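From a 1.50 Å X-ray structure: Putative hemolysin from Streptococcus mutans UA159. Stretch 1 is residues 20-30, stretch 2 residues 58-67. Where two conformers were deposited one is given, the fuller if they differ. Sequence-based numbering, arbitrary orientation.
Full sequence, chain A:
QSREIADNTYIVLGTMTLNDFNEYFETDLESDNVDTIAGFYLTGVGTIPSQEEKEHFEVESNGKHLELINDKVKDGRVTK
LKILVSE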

ATOM      1  N   ASP A  20     -14.877  -1.264 -12.634  1.00 10.28           N
ATOM      2  CA  ASP A  20     -16.043  -1.916 -12.035  1.00 11.18           C
ATOM      3  C   ASP A  20     -16.671  -1.009 -10.956  1.00 10.81           C
ATOM      4  O   ASP A  20     -17.897  -0.906 -10.855  1.00 10.84           O
ATOM      5  CB  ASP A  20     -15.647  -3.273 -11.463  1.00 12.55           C
ATOM      6  CG  ASP A  20     -15.394  -4.341 -12.534  1.00 15.36           C
ATOM      7  OD1 ASP A  20     -15.459  -4.029 -13.755  1.00 18.77           O
ATOM      8  OD2 ASP A  20     -15.128  -5.509 -12.138  1.00 17.87           O
ATOM      9  N   PHE A  21     -15.840  -0.366 -10.134  1.00  9.66           N
ATOM     10  CA  PHE A  21     -16.315   0.549  -9.115  1.00 10.19           C
ATOM     11  C   PHE A  21     -17.156   1.661  -9.754  1.00 10.04           C
ATOM     12  O   PHE A  21     -18.269   1.969  -9.319  1.00  9.08           O
ATOM     13  CB  PHE A  21     -15.121   1.145  -8.354  1.00 10.16           C
ATOM     14  CG  PHE A  21     -15.499   2.043  -7.241  1.00  9.87           C
ATOM     15  CD1 PHE A  21     -15.583   1.570  -5.941  1.00 10.37           C
ATOM     16  CD2 PHE A  21     -15.806   3.360  -7.480  1.00  9.68           C
ATOM     17  CE1 PHE A  21     -15.946   2.413  -4.897  1.00 11.38           C
ATOM     18  CE2 PHE A  21     -16.198   4.232  -6.440  1.00 11.16           C
ATOM     19  CZ  PHE A  21     -16.293   3.747  -5.147  1.00 10.53           C
ATOM     20  N   ASN A  22     -16.603   2.257 -10.793  1.00 10.92           N
ATOM     21  CA  ASN A  22     -17.258   3.376 -11.467  1.00 11.29           C
ATOM     22  C   ASN A  22     -18.590   2.964 -12.088  1.00 11.16           C
ATOM     23  O   ASN A  22     -19.544   3.750 -12.100  1.00 13.11           O
ATOM     24  CB  ASN A  22     -16.325   3.980 -12.518  1.00 11.40           C
ATOM     25  CG  ASN A  22     -15.255   4.850 -11.916  1.00 10.08           C
ATOM     26  OD1 ASN A  22     -15.454   5.465 -10.862  1.00 10.34           O
ATOM     27  ND2 ASN A  22     -14.124   4.972 -12.625  1.00 10.66           N
ATOM     28  N   GLU A  23     -18.652   1.747 -12.629  1.00 12.92           N
ATOM     29  CA  GLU A  23     -19.890   1.227 -13.205  1.00 13.77           C
ATOM     30  C   GLU A  23     -20.956   1.044 -12.107  1.00 13.87           C
ATOM     31  O   GLU A  23     -22.122   1.444 -12.284  1.00 14.75           O
ATOM     32  CB  GLU A  23     -19.639  -0.077 -13.981  1.00 14.23           C
ATOM     33  CG  GLU A  23     -20.866  -0.664 -14.637  1.00 16.36           C
ATOM     34  CD  GLU A  23     -20.589  -2.025 -15.280  1.00 19.48           C
ATOM     35  OE1 GLU A  23     -20.122  -2.943 -14.557  1.00 28.40           O
ATOM     36  OE2 GLU A  23     -20.837  -2.182 -16.503  1.00 28.13           O
ATOM     37  N   TYR A  24     -20.544   0.493 -10.964  1.00 13.10           N
ATOM     38  CA  TYR A  24     -21.455   0.221  -9.863  1.00 13.12           C
ATOM     39  C   TYR A  24     -22.001   1.498  -9.231  1.00 12.32           C
ATOM     40  O   TYR A  24     -23.208   1.630  -8.941  1.00 13.03           O
ATOM     41  CB  TYR A  24     -20.719  -0.613  -8.802  1.00 13.60           C
ATOM     42  CG  TYR A  24     -21.609  -1.112  -7.681  1.00 13.22           C
ATOM     43  CD1 TYR A  24     -22.212  -2.350  -7.745  1.00 15.97           C
ATOM     44  CD2 TYR A  24     -21.847  -0.323  -6.569  1.00 13.59           C
ATOM     45  CE1 TYR A  24     -23.036  -2.789  -6.713  1.00 15.59           C
ATOM     46  CE2 TYR A  24     -22.683  -0.745  -5.545  1.00 16.62           C
ATOM     47  CZ  TYR A  24     -23.262  -1.973  -5.618  1.00 15.47           C
ATOM     48  OH  TYR A  24     -24.098  -2.369  -4.587  1.00 18.46           O
ATOM     49  N   PHE A  25     -21.099   2.443  -8.996  1.00 11.40           N
ATOM     50  CA  PHE A  25     -21.429   3.679  -8.284  1.00 11.32           C
ATOM     51  C   PHE A  25     -21.764   4.855  -9.172  1.00 11.39           C
ATOM     52  O   PHE A  25     -22.143   5.907  -8.668  1.00 11.21           O
ATOM     53  CB  PHE A  25     -20.298   4.047  -7.292  1.00 11.64           C
ATOM     54  CG  PHE A  25     -20.189   3.101  -6.136  1.00 11.81           C
ATOM     55  CD1 PHE A  25     -21.092   3.184  -5.088  1.00 11.48           C
ATOM     56  CD2 PHE A  25     -19.224   2.117  -6.099  1.00 12.63           C
ATOM     57  CE1 PHE A  25     -21.004   2.316  -4.025  1.00 12.05           C
ATOM     58  CE2 PHE A  25     -19.171   1.235  -5.053  1.00 12.25           C
ATOM     59  CZ  PHE A  25     -20.053   1.340  -4.020  1.00 12.22           C
ATOM     60  N   GLU A  26     -21.683   4.659 -10.487  1.00 11.29           N
ATOM     61  CA  GLU A  26     -22.012   5.720 -11.467  1.00 12.14           C
ATOM     62  C   GLU A  26     -21.091   6.917 -11.294  1.00 11.82           C
ATOM     63  O   GLU A  26     -21.508   8.088 -11.325  1.00 11.58           O
ATOM     64  CB  GLU A  26     -23.508   6.110 -11.430  1.00 11.88           C
ATOM     65  CG  GLU A  26     -24.395   4.877 -11.589  1.00 13.65           C
ATOM     66  CD  GLU A  26     -25.886   5.165 -11.840  1.00 15.96           C
ATOM     67  OE1 GLU A  26     -26.328   6.325 -11.792  1.00 20.10           O
ATOM     68  OE2 GLU A  26     -26.620   4.182 -12.104  1.00 24.81           O
ATOM     69  N   THR A  27     -19.804   6.613 -11.119  1.00 10.15           N
ATOM     70  CA  THR A  27     -18.800   7.637 -10.923  1.00 11.10           C
ATOM     71  C   THR A  27     -17.735   7.532 -12.031  1.00 10.30           C
ATOM     72  O   THR A  27     -17.849   6.693 -12.954  1.00 11.54           O
ATOM     73  CB  THR A  27     -18.152   7.473  -9.521  1.00 10.19           C
ATOM     74  OG1 THR A  27     -17.731   6.117  -9.351  1.00 12.03           O
ATOM     75  CG2 THR A  27     -19.166   7.794  -8.434  1.00 11.83           C
ATOM     76  N   ASP A  28     -16.743   8.419 -11.944  1.00 11.63           N
ATOM     77  CA  ASP A  28     -15.667   8.531 -12.932  1.00 12.55           C
ATOM     78  C   ASP A  28     -14.311   8.759 -12.254  1.00 12.34           C
ATOM     79  O   ASP A  28     -13.504   9.586 -12.700  1.00 13.64           O
ATOM     80  CB  ASP A  28     -15.980   9.667 -13.952  1.00 12.95           C
ATOM     81  CG  ASP A  28     -15.912  11.087 -13.322  1.00 19.65           C
ATOM     82  OD1 ASP A  28     -15.754  11.234 -12.079  1.00 25.07           O
ATOM     83  OD2 ASP A  28     -16.002  12.078 -14.099  1.00 28.43           O
ATOM     84  N   LEU A  29     -14.044   7.988 -11.210  1.00 11.45           N
ATOM     85  CA  LEU A  29     -12.785   8.120 -10.473  1.00 12.65           C
ATOM     86  C   LEU A  29     -11.643   7.675 -11.359  1.00 13.71           C
ATOM     87  O   LEU A  29     -11.785   6.711 -12.098  1.00 13.94           O
ATOM     88  CB  LEU A  29     -12.790   7.227  -9.247  1.00 11.73           C
ATOM     89  CG  LEU A  29     -13.896   7.523  -8.237  1.00 12.83           C
ATOM     90  CD1 LEU A  29     -13.704   6.688  -6.977  1.00 12.52           C
ATOM     91  CD2 LEU A  29     -13.964   9.044  -7.964  1.00 16.10           C
ATOM     92  N   GLU A  30     -10.529   8.390 -11.291  1.00 14.39           N
ATOM     93  CA  GLU A  30      -9.328   7.966 -12.006  1.00 15.98           C
ATOM     94  C   GLU A  30      -8.115   8.544 -11.340  1.00 15.00           C
ATOM     95  O   GLU A  30      -8.180   9.596 -10.714  1.00 15.56           O
ATOM     96  CB  GLU A  30      -9.384   8.403 -13.461  1.00 17.28           C
ATOM     97  CG  GLU A  30      -9.460   9.895 -13.650  1.00 20.75           C
ATOM     98  CD  GLU A  30      -9.612  10.293 -15.121  1.00 22.34           C
ATOM     99  OE1 GLU A  30      -8.901   9.718 -15.991  1.00 31.28           O
ATOM    100  OE2 GLU A  30     -10.451  11.182 -15.411  1.00 30.92           O
ATOM    101  N   GLU A  58     -12.283  11.758   0.856  1.00 10.45           N
ATOM    102  CA  GLU A  58     -13.549  12.219   0.320  1.00 12.33           C
ATOM    103  C   GLU A  58     -13.333  12.742  -1.089  1.00 12.13           C
ATOM    104  O   GLU A  58     -12.409  13.521  -1.359  1.00 12.27           O
ATOM    105  CB  GLU A  58     -14.138  13.307   1.229  1.00 13.10           C
ATOM    106  CG  GLU A  58     -14.631  12.727   2.538  1.00 16.31           C
ATOM    107  CD  GLU A  58     -15.230  13.758   3.469  1.00 17.93           C
ATOM    108  OE1 GLU A  58     -16.333  14.243   3.180  1.00 24.86           O
ATOM    109  OE2 GLU A  58     -14.602  14.076   4.498  1.00 25.11           O
ATOM    110  N   VAL A  59     -14.195  12.290  -1.985  1.00 11.96           N
ATOM    111  CA  VAL A  59     -14.151  12.771  -3.357  1.00 13.03           C
ATOM    112  C   VAL A  59     -15.541  13.031  -3.889  1.00 12.99           C
ATOM    113  O   VAL A  59     -16.510  12.503  -3.379  1.00 13.06           O
ATOM    114  CB  VAL A  59     -13.390  11.794  -4.280  1.00 13.78           C
ATOM    115  CG1 VAL A  59     -11.926  11.684  -3.867  1.00 15.63           C
ATOM    116  CG2 VAL A  59     -14.055  10.439  -4.316  1.00 16.13           C
ATOM    117  N   GLU A  60     -15.631  13.873  -4.906  1.00 13.36           N
ATOM    118  CA  GLU A  60     -16.891  14.127  -5.581  1.00 14.51           C
ATOM    119  C   GLU A  60     -16.782  13.662  -7.021  1.00 13.80           C
ATOM    120  O   GLU A  60     -15.800  13.963  -7.703  1.00 13.54           O
ATOM    121  CB  GLU A  60     -17.257  15.618  -5.555  1.00 15.00           C
ATOM    122  CG  GLU A  60     -18.530  15.920  -6.328  1.00 15.96           C
ATOM    123  CD  GLU A  60     -18.952  17.359  -6.176  1.00 19.35           C
ATOM    124  OE1 GLU A  60     -18.162  18.170  -5.609  1.00 24.26           O
ATOM    125  OE2 GLU A  60     -20.082  17.689  -6.614  1.00 25.83           O
ATOM    126  N   SER A  61     -17.788  12.934  -7.495  1.00 12.88           N
ATOM    127  CA  SER A  61     -17.778  12.445  -8.865  1.00 13.86           C
ATOM    128  C   SER A  61     -19.208  12.273  -9.388  1.00 13.59           C
ATOM    129  O   SER A  61     -20.062  11.627  -8.751  1.00 13.55           O
ATOM    130  CB  SER A  61     -17.019  11.118  -8.955  1.00 14.20           C
ATOM    131  OG  SER A  61     -17.115  10.592 -10.269  1.00 17.76           O
ATOM    132  N   ASN A  62     -19.479  12.889 -10.537  1.00 13.29           N
ATOM    133  CA  ASN A  62     -20.793  12.729 -11.193  1.00 13.25           C
ATOM    134  C   ASN A  62     -21.909  13.081 -10.234  1.00 12.84           C
ATOM    135  O   ASN A  62     -22.964  12.446 -10.209  1.00 12.25           O
ATOM    136  CB  ASN A  62     -20.946  11.323 -11.786  1.00 13.23           C
ATOM    137  CG  ASN A  62     -20.061  11.111 -13.009  1.00 12.79           C
ATOM    138  OD1 ASN A  62     -19.462  12.065 -13.526  1.00 14.75           O
ATOM    139  ND2 ASN A  62     -19.968   9.870 -13.478  1.00 14.86           N
ATOM    140  N   GLY A  63     -21.649  14.123  -9.455  1.00 13.90           N
ATOM    141  CA  GLY A  63     -22.614  14.651  -8.519  1.00 13.89           C
ATOM    142  C   GLY A  63     -22.811  13.845  -7.253  1.00 14.91           C
ATOM    143  O   GLY A  63     -23.633  14.212  -6.414  1.00 16.21           O
ATOM    144  N   LYS A  64     -22.068  12.755  -7.116  1.00 14.57           N
ATOM    145  CA  LYS A  64     -22.064  11.973  -5.879  1.00 14.80           C
ATOM    146  C   LYS A  64     -20.856  12.381  -5.023  1.00 14.12           C
ATOM    147  O   LYS A  64     -19.741  12.587  -5.552  1.00 15.61           O
ATOM    148  CB  LYS A  64     -21.957  10.474  -6.160  1.00 16.62           C
ATOM    149  CG  LYS A  64     -23.134   9.837  -6.920  1.00 20.14           C
ATOM    150  CD  LYS A  64     -22.688   9.673  -8.391  1.00 21.44           C
ATOM    151  CE  LYS A  64     -23.776   9.298  -9.304  1.00 22.76           C
ATOM    152  NZ  LYS A  64     -23.515   9.659 -10.699  1.00 19.16           N
ATOM    153  N   HIS A  65     -21.077  12.540  -3.718  0.50 13.93           N
ATOM    154  CA  HIS A  65     -19.978  12.678  -2.770  0.50 13.25           C
ATOM    155  C   HIS A  65     -19.735  11.296  -2.196  0.50 12.50           C
ATOM    156  O   HIS A  65     -20.667  10.639  -1.785  0.50 12.01           O
ATOM    157  CB  HIS A  65     -20.311  13.653  -1.641  0.50 14.09           C
ATOM    158  CG  HIS A  65     -19.306  13.651  -0.528  0.50 14.69           C
ATOM    159  ND1 HIS A  65     -18.292  14.580  -0.425  0.50 17.22           N
ATOM    160  CD2 HIS A  65     -19.170  12.831   0.541  0.50 16.69           C
ATOM    161  CE1 HIS A  65     -17.576  14.327   0.656  0.50 17.42           C
ATOM    162  NE2 HIS A  65     -18.082  13.263   1.255  0.50 17.26           N
ATOM    163  N   LEU A  66     -18.483  10.852  -2.225  1.00 11.20           N
ATOM    164  CA  LEU A  66     -18.095   9.549  -1.690  1.00 11.46           C
ATOM    165  C   LEU A  66     -17.124   9.784  -0.544  1.00 10.77           C
ATOM    166  O   LEU A  66     -16.192  10.585  -0.660  1.00 10.77           O
ATOM    167  CB  LEU A  66     -17.373   8.735  -2.747  1.00 11.78           C
ATOM    168  CG  LEU A  66     -18.081   8.405  -4.059  1.00 15.41           C
ATOM    169  CD1 LEU A  66     -17.186   7.540  -4.965  1.00 18.05           C
ATOM    170  CD2 LEU A  66     -19.339   7.721  -3.786  1.00 17.86           C
ATOM    171  N   GLU A  67     -17.319   9.034   0.533  1.00  9.75           N
ATOM    172  CA  GLU A  67     -16.345   8.983   1.628  1.00  9.37           C
ATOM    173  C   GLU A  67     -15.811   7.552   1.673  1.00  8.50           C
ATOM    174  O   GLU A  67     -16.585   6.607   1.794  1.00  9.59           O
ATOM    175  CB  GLU A  67     -16.955   9.391   2.973  1.00  9.87           C
ATOM    176  CG  GLU A  67     -15.946   9.361   4.103  1.00 10.47           C
ATOM    177  CD  GLU A  67     -16.510   9.763   5.453  1.00 10.51           C
ATOM    178  OE1 GLU A  67     -17.732   9.839   5.588  1.00 13.82           O
ATOM    179  OE2 GLU A  67     -15.711   9.955   6.390  1.00 16.93           O
TER

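The chain leaving a helix has carbonyls without helical amides to bind, and a neighbouring hairpin can supply donors; this putative hemolysin offers a compact example. In the first stretch the helix runs through F21 and F25, whose peptides are joined by F25 N to F21 O at 2.9 Å, and breaks at E26, the first residue to leave helical geometry, with phi at +61°. N22 O accepts twice at this end, from E26 N at 2.8 Å in a weak bond and from T27 N at 3.0 Å. The second stretch is a β-hairpin. Its strands pair through V59 N to L66 O at 2.9 Å and L66 N to V59 O at 2.8 Å, and a type I' turn from S61 to K64 closes it, with K64 N to S61 O and S61 N to K64 O both at 2.8 Å. N62 and G63 both have positive phi, as this turn requires, a conformation that glycine adopts readily. The two backbones come nearest at T27 and S61, whose CA atoms lie 5.3 Å apart.

Two side chains of the turn, those of N62 and K64, bind the carbonyl of E26, just beyond the helix. E26 O receives K64 NZ at 2.6 Å and N62 ND2 at 3.2 Å, so one carbonyl gathers two side-chain donors. K64 NZ also reaches back to N62 O at 2.9 Å, tying the lysine to its own turn. The carboxylate of E26 is near but not bridged: E26 OE1 lies 4.5 Å from K64 NZ, beyond a salt bridge.

Two residues beyond E26, D28 meets S61, which acts as both acceptor and donor. S61 OG accepts from D28 N at 2.8 Å and donates to D28 OD1 in a very short contact of 2.4 Å, so that serine and aspartate close a small ring of hydrogen bonds. The loop is also tied back to the helix: N22 OD1 accepts from T27 OG1 at 2.8 Å and L29 N at 2.9 Å, while N22 ND2 donates to L29 O at 3.0 Å.

Beside this polar network lies an apolar patch centred on L66, whose CA-to-CB bond points toward the first stretch. L66 CD1 meets the edge of the F21 ring, 3.8 Å from F21 CE2, and lies 4.0 Å from T27 CG2 and 4.1 Å from L29 CD1. The other methyl of L29, CD2, packs 3.9 Å from V59 CG2 and 3.8 Å from S61 CB. Directional bonds thus fix the chain after the helix, while packing joins helix and loop to the hairpin.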